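L-serine ammonia-lyase (Rhizomucor miehei CAU432, PDB 5C3U) belongs to the pyridoxal-phosphate-dependent enzymes and binds pyridoxal-5'-phosphate in a cleft between two alpha/beta lobes. Local coordinates at residues 62-67 with 90-95; 187-192 with 200-205; 191-196 with 249-254. One frame throughout, in Å; residues are numbered along the deposited sequence.

Interaction 1 of 3, residues 62-67 with 90-95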
loop_
_atom_site.group_PDB
_atom_site.type_symbol
_atom_site.label_atom_id
_atom_site.label_comp_id
_atom_site.label_asym_id
_atom_site.label_seq_id
_atom_site.Cartn_x
_atom_site.Cartn_y
_atom_site.Cartn_z
ATOM N N GLN A 62 -5.491 12.457 -14.036
ATOM C CA GLN A 62 -6.175 12.120 -15.260
ATOM C C GLN A 62 -7.654 12.504 -15.237
ATOM O O GLN A 62 -8.195 12.973 -16.260
ATOM C CB GLN A 62 -5.987 10.630 -15.604
ATOM C CG GLN A 62 -6.465 10.255 -17.009
ATOM C CD GLN A 62 -5.898 11.164 -18.097
ATOM O OE1 GLN A 62 -4.690 11.310 -18.234
ATOM N NE2 GLN A 62 -6.776 11.767 -18.881
ATOM N N ALA A 63 -8.317 12.317 -14.092
ATOM C CA ALA A 63 -9.714 12.712 -13.984
ATOM C C ALA A 63 -9.882 14.196 -14.285
ATOM O O ALA A 63 -10.820 14.581 -14.997
ATOM C CB ALA A 63 -10.282 12.387 -12.606
ATOM N N VAL A 64 -8.991 15.017 -13.731
ATOM C CA VAL A 64 -9.075 16.461 -13.953
ATOM C C VAL A 64 -8.714 16.821 -15.407
ATOM O O VAL A 64 -9.367 17.670 -16.017
ATOM C CB VAL A 64 -8.249 17.268 -12.935
ATOM C CG1 VAL A 64 -8.190 18.747 -13.335
ATOM C CG2 VAL A 64 -8.853 17.143 -11.541
ATOM N N GLN A 65 -7.724 16.143 -15.980
ATOM C CA GLN A 65 -7.359 16.376 -17.399
ATOM C C GLN A 65 -8.556 16.096 -18.313
ATOM O O GLN A 65 -8.801 16.818 -19.274
ATOM C CB GLN A 65 -6.194 15.486 -17.833
ATOM C CG GLN A 65 -4.837 15.890 -17.302
ATOM C CD GLN A 65 -4.348 17.191 -17.913
ATOM O OE1 GLN A 65 -3.951 17.231 -19.082
ATOM N NE2 GLN A 65 -4.368 18.263 -17.123
ATOM N N THR A 66 -9.318 15.056 -18.003
ATOM C CA THR A 66 -10.452 14.695 -18.850
ATOM C C THR A 66 -11.753 15.460 -18.540
ATOM O O THR A 66 -12.487 15.856 -19.454
ATOM C CB THR A 66 -10.688 13.172 -18.815
ATOM O OG1 THR A 66 -9.476 12.511 -19.208
ATOM C CG2 THR A 66 -11.786 12.789 -19.790
ATOM N N ARG A 67 -12.042 15.671 -17.258
ATOM C CA ARG A 67 -13.359 16.137 -16.833
ATOM C C ARG A 67 -13.376 17.582 -16.320
ATOM O O ARG A 67 -14.446 18.130 -16.064
ATOM C CB ARG A 67 -13.927 15.223 -15.726
ATOM C CG ARG A 67 -14.092 13.744 -16.081
ATOM C CD ARG A 67 -15.435 13.434 -16.722
ATOM N NE ARG A 67 -16.579 13.888 -15.924
ATOM C CZ ARG A 67 -17.276 13.128 -15.087
ATOM N NH1 ARG A 67 -16.972 11.839 -14.925
ATOM N NH2 ARG A 67 -18.280 13.661 -14.406
ATOM N N ARG A 90 -6.853 19.306 -3.259
ATOM C CA ARG A 90 -6.313 20.642 -2.951
ATOM C C ARG A 90 -5.289 21.108 -4.019
ATOM O O ARG A 90 -5.326 22.272 -4.452
ATOM C CB ARG A 90 -5.747 20.712 -1.521
ATOM C CG ARG A 90 -4.967 22.000 -1.244
ATOM C CD ARG A 90 -4.497 22.159 0.199
ATOM N NE ARG A 90 -3.529 21.144 0.643
ATOM C CZ ARG A 90 -2.199 21.262 0.595
ATOM N NH1 ARG A 90 -1.425 20.265 1.043
ATOM N NH2 ARG A 90 -1.636 22.357 0.093
ATOM N N GLN A 91 -4.407 20.213 -4.466
ATOM C CA GLN A 91 -3.369 20.559 -5.461
ATOM C C GLN A 91 -3.982 20.871 -6.817
ATOM O O GLN A 91 -3.515 21.765 -7.524
ATOM C CB GLN A 91 -2.358 19.433 -5.644
ATOM C CG GLN A 91 -1.420 19.218 -4.466
ATOM C CD GLN A 91 -0.699 20.486 -4.067
ATOM O OE1 GLN A 91 0.088 21.024 -4.836
ATOM N NE2 GLN A 91 -0.965 20.963 -2.859
ATOM N N LEU A 92 -5.042 20.133 -7.158
ATOM C CA LEU A 92 -5.721 20.277 -8.452
ATOM C C LEU A 92 -6.815 21.353 -8.479
ATOM O O LEU A 92 -7.346 21.667 -9.550
ATOM C CB LEU A 92 -6.280 18.921 -8.919
ATOM C CG LEU A 92 -5.205 17.843 -9.113
ATOM C CD1 LEU A 92 -5.841 16.459 -9.224
ATOM C CD2 LEU A 92 -4.310 18.139 -10.318
ATOM N N GLY A 93 -7.144 21.918 -7.318
ATOM C CA GLY A 93 -8.226 22.907 -7.204
ATOM C C GLY A 93 -9.633 22.351 -7.413
ATOM O O GLY A 93 -10.467 22.981 -8.077
ATOM N N VAL A 94 -9.903 21.176 -6.844
ATOM C CA VAL A 94 -11.149 20.455 -7.068
ATOM C C VAL A 94 -11.803 20.171 -5.722
ATOM O O VAL A 94 -11.104 20.018 -4.716
ATOM C CB VAL A 94 -10.869 19.158 -7.876
ATOM C CG1 VAL A 94 -11.770 18.023 -7.465
ATOM C CG2 VAL A 94 -10.962 19.441 -9.369
ATOM N N GLU A 95 -13.131 20.139 -5.695
ATOM C CA GLU A 95 -13.885 19.714 -4.504
ATOM C C GLU A 95 -13.677 18.238 -4.141
ATOM O O GLU A 95 -13.652 17.368 -5.014
ATOM C CB GLU A 95 -15.376 19.953 -4.751
ATOM C CG GLU A 95 -16.210 20.264 -3.527
ATOM C CD GLU A 95 -17.249 21.338 -3.818
ATOM O OE1 GLU A 95 -17.994 21.205 -4.817
ATOM O OE2 GLU A 95 -17.306 22.331 -3.061
#

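Interaction 2 of 3, residues 187-192 with 200-205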
loop_
_atom_site.group_PDB
_atom_site.type_symbol
_atom_site.label_atom_id
_atom_site.label_comp_id
_atom_site.label_asym_id
_atom_site.label_seq_id
_atom_site.Cartn_x
_atom_site.Cartn_y
_atom_site.Cartn_z
ATOM N N GLY A 187 0.651 -2.723 -10.258
ATOM C CA GLY A 187 1.627 -1.765 -10.761
ATOM C C GLY A 187 3.058 -2.307 -10.714
ATOM O O GLY A 187 3.844 -2.102 -11.640
ATOM N N VAL A 188 3.400 -3.004 -9.635
ATOM C CA VAL A 188 4.738 -3.585 -9.521
ATOM C C VAL A 188 4.997 -4.600 -10.649
ATOM O O VAL A 188 5.989 -4.488 -11.397
ATOM C CB VAL A 188 4.976 -4.176 -8.115
ATOM C CG1 VAL A 188 6.298 -4.925 -8.048
ATOM C CG2 VAL A 188 4.991 -3.041 -7.089
ATOM N N ILE A 189 4.080 -5.538 -10.817
ATOM C CA ILE A 189 4.252 -6.546 -11.857
ATOM C C ILE A 189 4.300 -5.896 -13.252
ATOM O O ILE A 189 5.178 -6.212 -14.070
ATOM C CB ILE A 189 3.145 -7.598 -11.795
ATOM C CG1 ILE A 189 3.259 -8.417 -10.502
ATOM C CG2 ILE A 189 3.218 -8.519 -13.009
ATOM C CD1 ILE A 189 1.999 -9.198 -10.205
ATOM N N MET A 190 3.386 -4.966 -13.509
ATOM C CA MET A 190 3.374 -4.261 -14.796
ATOM C C MET A 190 4.646 -3.454 -15.039
ATOM O O MET A 190 5.197 -3.482 -16.142
ATOM C CB MET A 190 2.125 -3.391 -14.939
ATOM C CG MET A 190 0.868 -4.213 -15.149
ATOM S SD MET A 190 -0.672 -3.286 -14.956
ATOM C CE MET A 190 -1.566 -3.977 -16.347
ATOM N N GLY A 191 5.109 -2.735 -14.010
ATOM C CA GLY A 191 6.404 -2.056 -14.055
ATOM C C GLY A 191 7.575 -2.982 -14.346
ATOM O O GLY A 191 8.478 -2.625 -15.118
ATOM N N LEU A 192 7.561 -4.170 -13.740
ATOM C CA LEU A 192 8.642 -5.149 -13.934
ATOM C C LEU A 192 8.672 -5.670 -15.374
ATOM O O LEU A 192 9.741 -5.836 -15.967
ATOM C CB LEU A 192 8.515 -6.313 -12.939
ATOM C CG LEU A 192 8.834 -6.002 -11.467
ATOM C CD1 LEU A 192 8.505 -7.211 -10.607
ATOM C CD2 LEU A 192 10.285 -5.614 -11.269
ATOM N N VAL A 200 12.003 -11.270 -11.975
ATOM C CA VAL A 200 12.083 -10.831 -10.573
ATOM C C VAL A 200 10.829 -11.290 -9.811
ATOM O O VAL A 200 9.717 -10.884 -10.156
ATOM C CB VAL A 200 12.270 -9.293 -10.485
ATOM C CG1 VAL A 200 12.187 -8.796 -9.048
ATOM C CG2 VAL A 200 13.590 -8.869 -11.111
ATOM N N PRO A 201 10.993 -12.165 -8.799
ATOM C CA PRO A 201 9.854 -12.617 -7.990
ATOM C C PRO A 201 9.300 -11.475 -7.157
ATOM O O PRO A 201 10.066 -10.641 -6.674
ATOM C CB PRO A 201 10.460 -13.655 -7.028
ATOM C CG PRO A 201 11.848 -13.916 -7.514
ATOM C CD PRO A 201 12.269 -12.733 -8.331
ATOM N N VAL A 202 7.983 -11.430 -7.027
ATOM C CA VAL A 202 7.348 -10.505 -6.105
ATOM C C VAL A 202 6.771 -11.362 -4.986
ATOM O O VAL A 202 6.036 -12.317 -5.241
ATOM C CB VAL A 202 6.238 -9.656 -6.780
ATOM C CG1 VAL A 202 5.592 -8.731 -5.764
ATOM C CG2 VAL A 202 6.802 -8.862 -7.951
ATOM N N ILE A 203 7.151 -11.057 -3.746
ATOM C CA ILE A 203 6.561 -11.719 -2.622
ATOM C C ILE A 203 5.402 -10.838 -2.188
ATOM O O ILE A 203 5.599 -9.686 -1.756
ATOM C CB ILE A 203 7.605 -11.991 -1.520
ATOM C CG1 ILE A 203 8.690 -12.880 -2.124
ATOM C CG2 ILE A 203 6.958 -12.683 -0.325
ATOM C CD1 ILE A 203 10.056 -12.660 -1.538
ATOM N N ALA A 204 4.199 -11.388 -2.336
ATOM C CA ALA A 204 2.954 -10.663 -2.094
ATOM C C ALA A 204 2.503 -10.977 -0.680
ATOM O O ALA A 204 2.023 -12.066 -0.422
ATOM C CB ALA A 204 1.884 -11.085 -3.101
ATOM N N VAL A 205 2.609 -10.008 0.236
ATOM C CA VAL A 205 2.384 -10.295 1.650
ATOM C C VAL A 205 1.038 -9.762 2.155
ATOM O O VAL A 205 0.669 -8.636 1.875
ATOM C CB VAL A 205 3.556 -9.797 2.541
ATOM C CG1 VAL A 205 3.856 -8.325 2.286
ATOM C CG2 VAL A 205 3.254 -10.037 4.017
#

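Interaction 3 of 3, residues 191-196 with 249-254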
loop_
_atom_site.group_PDB
_atom_site.type_symbol
_atom_site.label_atom_id
_atom_site.label_comp_id
_atom_site.label_asym_id
_atom_site.label_seq_id
_atom_site.Cartn_x
_atom_site.Cartn_y
_atom_site.Cartn_z
ATOM N N GLY A 191 5.109 -2.735 -14.010
ATOM C CA GLY A 191 6.404 -2.056 -14.055
ATOM C C GLY A 191 7.575 -2.982 -14.346
ATOM O O GLY A 191 8.478 -2.625 -15.118
ATOM N N LEU A 192 7.561 -4.170 -13.740
ATOM C CA LEU A 192 8.642 -5.149 -13.934
ATOM C C LEU A 192 8.672 -5.670 -15.374
ATOM O O LEU A 192 9.741 -5.836 -15.967
ATOM C CB LEU A 192 8.515 -6.313 -12.939
ATOM C CG LEU A 192 8.834 -6.002 -11.467
ATOM C CD1 LEU A 192 8.505 -7.211 -10.607
ATOM C CD2 LEU A 192 10.285 -5.614 -11.269
ATOM N N GLN A 193 7.498 -5.902 -15.946
ATOM C CA GLN A 193 7.420 -6.289 -17.362
ATOM C C GLN A 193 7.922 -5.179 -18.296
ATOM O O GLN A 193 8.687 -5.446 -19.224
ATOM C CB GLN A 193 6.012 -6.779 -17.718
ATOM C CG GLN A 193 5.626 -8.028 -16.930
ATOM C CD GLN A 193 4.199 -8.491 -17.163
ATOM O OE1 GLN A 193 3.386 -7.778 -17.755
ATOM N NE2 GLN A 193 3.884 -9.693 -16.686
ATOM N N GLU A 194 7.535 -3.935 -18.024
ATOM C CA GLU A 194 8.028 -2.781 -18.786
ATOM C C GLU A 194 9.541 -2.556 -18.673
ATOM O O GLU A 194 10.169 -2.110 -19.636
ATOM C CB GLU A 194 7.269 -1.499 -18.400
ATOM N N ALA A 195 10.115 -2.863 -17.507
ATOM C CA ALA A 195 11.556 -2.716 -17.241
ATOM C C ALA A 195 12.404 -3.881 -17.774
ATOM O O ALA A 195 13.631 -3.873 -17.635
ATOM C CB ALA A 195 11.793 -2.567 -15.745
ATOM N N ASP A 196 11.735 -4.872 -18.356
ATOM C CA ASP A 196 12.320 -6.165 -18.747
ATOM C C ASP A 196 12.967 -6.881 -17.563
ATOM O O ASP A 196 14.104 -7.349 -17.633
ATOM C CB ASP A 196 13.289 -6.028 -19.934
ATOM C CG ASP A 196 13.582 -7.364 -20.609
ATOM O OD1 ASP A 196 12.650 -8.187 -20.764
ATOM O OD2 ASP A 196 14.749 -7.592 -20.991
ATOM N N LEU A 249 -0.669 -15.417 -12.857
ATOM C CA LEU A 249 -0.456 -16.592 -13.723
ATOM C C LEU A 249 0.736 -16.425 -14.675
ATOM O O LEU A 249 1.322 -17.413 -15.105
ATOM C CB LEU A 249 -1.712 -16.931 -14.539
ATOM C CG LEU A 249 -3.080 -17.166 -13.884
ATOM C CD1 LEU A 249 -4.159 -17.250 -14.957
ATOM C CD2 LEU A 249 -3.101 -18.398 -12.986
ATOM N N ASN A 250 1.096 -15.180 -14.987
ATOM C CA ASN A 250 2.119 -14.881 -16.006
ATOM C C ASN A 250 3.424 -14.259 -15.489
ATOM O O ASN A 250 4.293 -13.882 -16.280
ATOM C CB ASN A 250 1.512 -13.974 -17.076
ATOM C CG ASN A 250 0.237 -14.542 -17.654
ATOM O OD1 ASN A 250 0.234 -15.641 -18.212
ATOM N ND2 ASN A 250 -0.860 -13.802 -17.509
ATOM N N HIS A 251 3.557 -14.148 -14.168
ATOM C CA HIS A 251 4.745 -13.573 -13.551
ATOM C C HIS A 251 4.985 -14.328 -12.271
ATOM O O HIS A 251 4.026 -14.778 -11.647
ATOM C CB HIS A 251 4.547 -12.074 -13.289
ATOM C CG HIS A 251 5.767 -11.394 -12.699
ATOM N ND1 HIS A 251 6.680 -10.737 -13.456
ATOM C CD2 HIS A 251 6.221 -11.315 -11.376
ATOM C CE1 HIS A 251 7.666 -10.274 -12.660
ATOM N NE2 HIS A 251 7.385 -10.635 -11.389
ATOM N N PRO A 252 6.259 -14.501 -11.869
ATOM C CA PRO A 252 6.551 -15.194 -10.605
ATOM C C PRO A 252 6.096 -14.395 -9.388
ATOM O O PRO A 252 6.678 -13.350 -9.068
ATOM C CB PRO A 252 8.082 -15.330 -10.616
ATOM C CG PRO A 252 8.567 -14.301 -11.578
ATOM C CD PRO A 252 7.488 -14.208 -12.627
ATOM N N VAL A 253 5.038 -14.862 -8.744
ATOM C CA VAL A 253 4.517 -14.197 -7.550
ATOM C C VAL A 253 4.393 -15.236 -6.452
ATOM O O VAL A 253 3.878 -16.342 -6.682
ATOM C CB VAL A 253 3.151 -13.511 -7.794
ATOM C CG1 VAL A 253 2.578 -12.950 -6.487
ATOM C CG2 VAL A 253 3.279 -12.392 -8.827
ATOM N N VAL A 254 4.886 -14.903 -5.262
ATOM C CA VAL A 254 4.780 -15.811 -4.119
ATOM C C VAL A 254 3.833 -15.181 -3.089
ATOM O O VAL A 254 4.207 -14.188 -2.462
ATOM C CB VAL A 254 6.161 -16.070 -3.472
ATOM C CG1 VAL A 254 6.049 -16.989 -2.258
ATOM C CG2 VAL A 254 7.146 -16.640 -4.486
HETATM O O HOH W 1 6.318 -10.860 -16.170
#

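Interaction 1 of 3, residues 62-67 with 90-95
Val64 is the residue through which segment 62-67 meets segment 90-95, pressing one methyl against both Leu92 and Val94. Ahead of it, near the end of helix 52-67, Gln62 bends its amide forward along the helix, toward its C-terminal end, and donates from NE2 to Thr66 OG1 (2.8 Å). The hydroxyl oxygen lies nearly in the amide plane, although the N-H points somewhat off line (138°). Ala63 contributes its methyl to Phe73 of strand 72-75. Val64 comes next: its CG1 stands anti to the backbone N (chi1 171°), which puts CG2 beside that nitrogen and facing the partner segment. Val64 CG2 lies 3.8 Å from Val94 CG2, the two valines passing alongside in opposite senses, and 3.9 Å from Leu92 CD1. Leu92 CB adds a looser touch, 4.1 Å from Val64 CG2. No hydrogen bond crosses, so the contact is purely apolar. Further on, Arg67 closes the helix, and its NH2 is hydrogen-bonded to Asn140 OD1. Opposite Val64, helix 79-92 ends at Leu92, and Gly93, with positive phi (69°), turns the chain so that Val94 follows Leu92 onto the same neighbour. Val64 and Val94 also share Phe73 and Ile71. Two helices meeting above a parallel sheet, one of them the connection between parallel neighbours 72-75 and 95-100, are characteristic of the smaller alpha/beta lobe of a fold-type II pyridoxal-phosphate enzyme.

Interaction 2 of 3, residues 187-192 with 200-205
Ile189 lies level with Val202 and Leu192 with Val200, the CA atoms being 7.6 Å apart for Ile189 and Val202 and 7.4 Å for Leu192 and Val200. The helical segment 187-192 runs almost exactly antiparallel to strand 202-205, at 174°, with the axes 10.5 Å apart at their closest. One methyl of the strand does most of the work. With CG1 of Val202 anti to its backbone N (chi1 179°), CG2 is the branch that meets the helix, and it receives Leu192 CD1 at 3.6 Å and Val188 CG1 at 4.0 Å. Ile189 CG1 stays farther from the same Val202 CG2, at 4.4 Å. Leu192 forks over the start of the second segment: CD1 also lies 3.9 Å from Val200 O, while CD2 reaches Val200 CB at 4.3 Å. All five touching side chains are buried, and the interface has no hydrogen bond. Helix and strand are the last two elements of the beta-alpha-beta unit 174-178, 183-194, 202-207. Ile175 and Cys177 of the first strand extend the apolar layer, and Ile159 and Val160 of helix 150-166 pack on Val188 and Leu192 respectively.

Interaction 3 of 3, residues 191-196 with 249-254
The C-terminal turn of helix 183-194 meets the lead-in to strand 253-258, an outermost strand of the larger sheet, where Leu192 and His251 cross at about a right angle. Leu192 CD1 lies 3.7 Å from His251 NE2, approaching the ring obliquely and touching CE1 almost as closely. Higher on the leucine, CB sits 4.1 Å from His251 CE1. The imidazole reaches the helix because His251 CG is anti to the backbone N (chi1 -178°), and a chi2 of 96° turns its plane across the side chain. Pro252, the next residue, lies over one face, with its CD 3.3 Å above the ring plane and displaced toward the rim. In the fold, His251 is a junction between helix and sheet: its NE2 is hydrogen-bonded to Val200 O, at the approach to strand 202-207, and just beyond it the backbone of Pro252 and Val254 pairs with Val202. The ring is thus fixed at one nitrogen by the neighbouring strand's lead-in, and at the other by water. That water lies in the ring plane, 2.7 Å from His251 ND1, and accepts a hydrogen bond of 2.7 Å from Gln193 NE2. Gln193 begins off to one side of the partner segment, but its extended chain (chi2 175°) brings the amide over to the water. The same NE2 is only loosely placed against the backbone, 4.2 Å from Asn250 O, and no direct hydrogen bond spans the two segments. Past Gln193 the helix ends in a Schellman motif, with Asp196 at positive phi and its N bonded back to Gln193 O (3.2 Å). Lys164 NZ of helix 150-166 is hydrogen-bonded to Ala195 O.

Interactions 2 and 3 are neighbours, their centres about 6 Å apart, and both draw on helix 183-194, with Leu192 serving each. Interaction 2 is buried, made by aliphatic side chains and without a hydrogen bond across it; interaction 3, at the end of the same helix, is partly buried and brings in an imidazole, an amide and a water. Strands 202-207 and 253-258, adjacent in the larger sheet, join them, and Ala204 N probably bonds to Val254 O (2.8 Å). Interaction 1 belongs to the other sheet's lobe, its centre 29 Å from that of interaction 2 and 31 Å from that of interaction 3. Like interaction 2 it relies on aliphatic methyls, yet it lies at the surface.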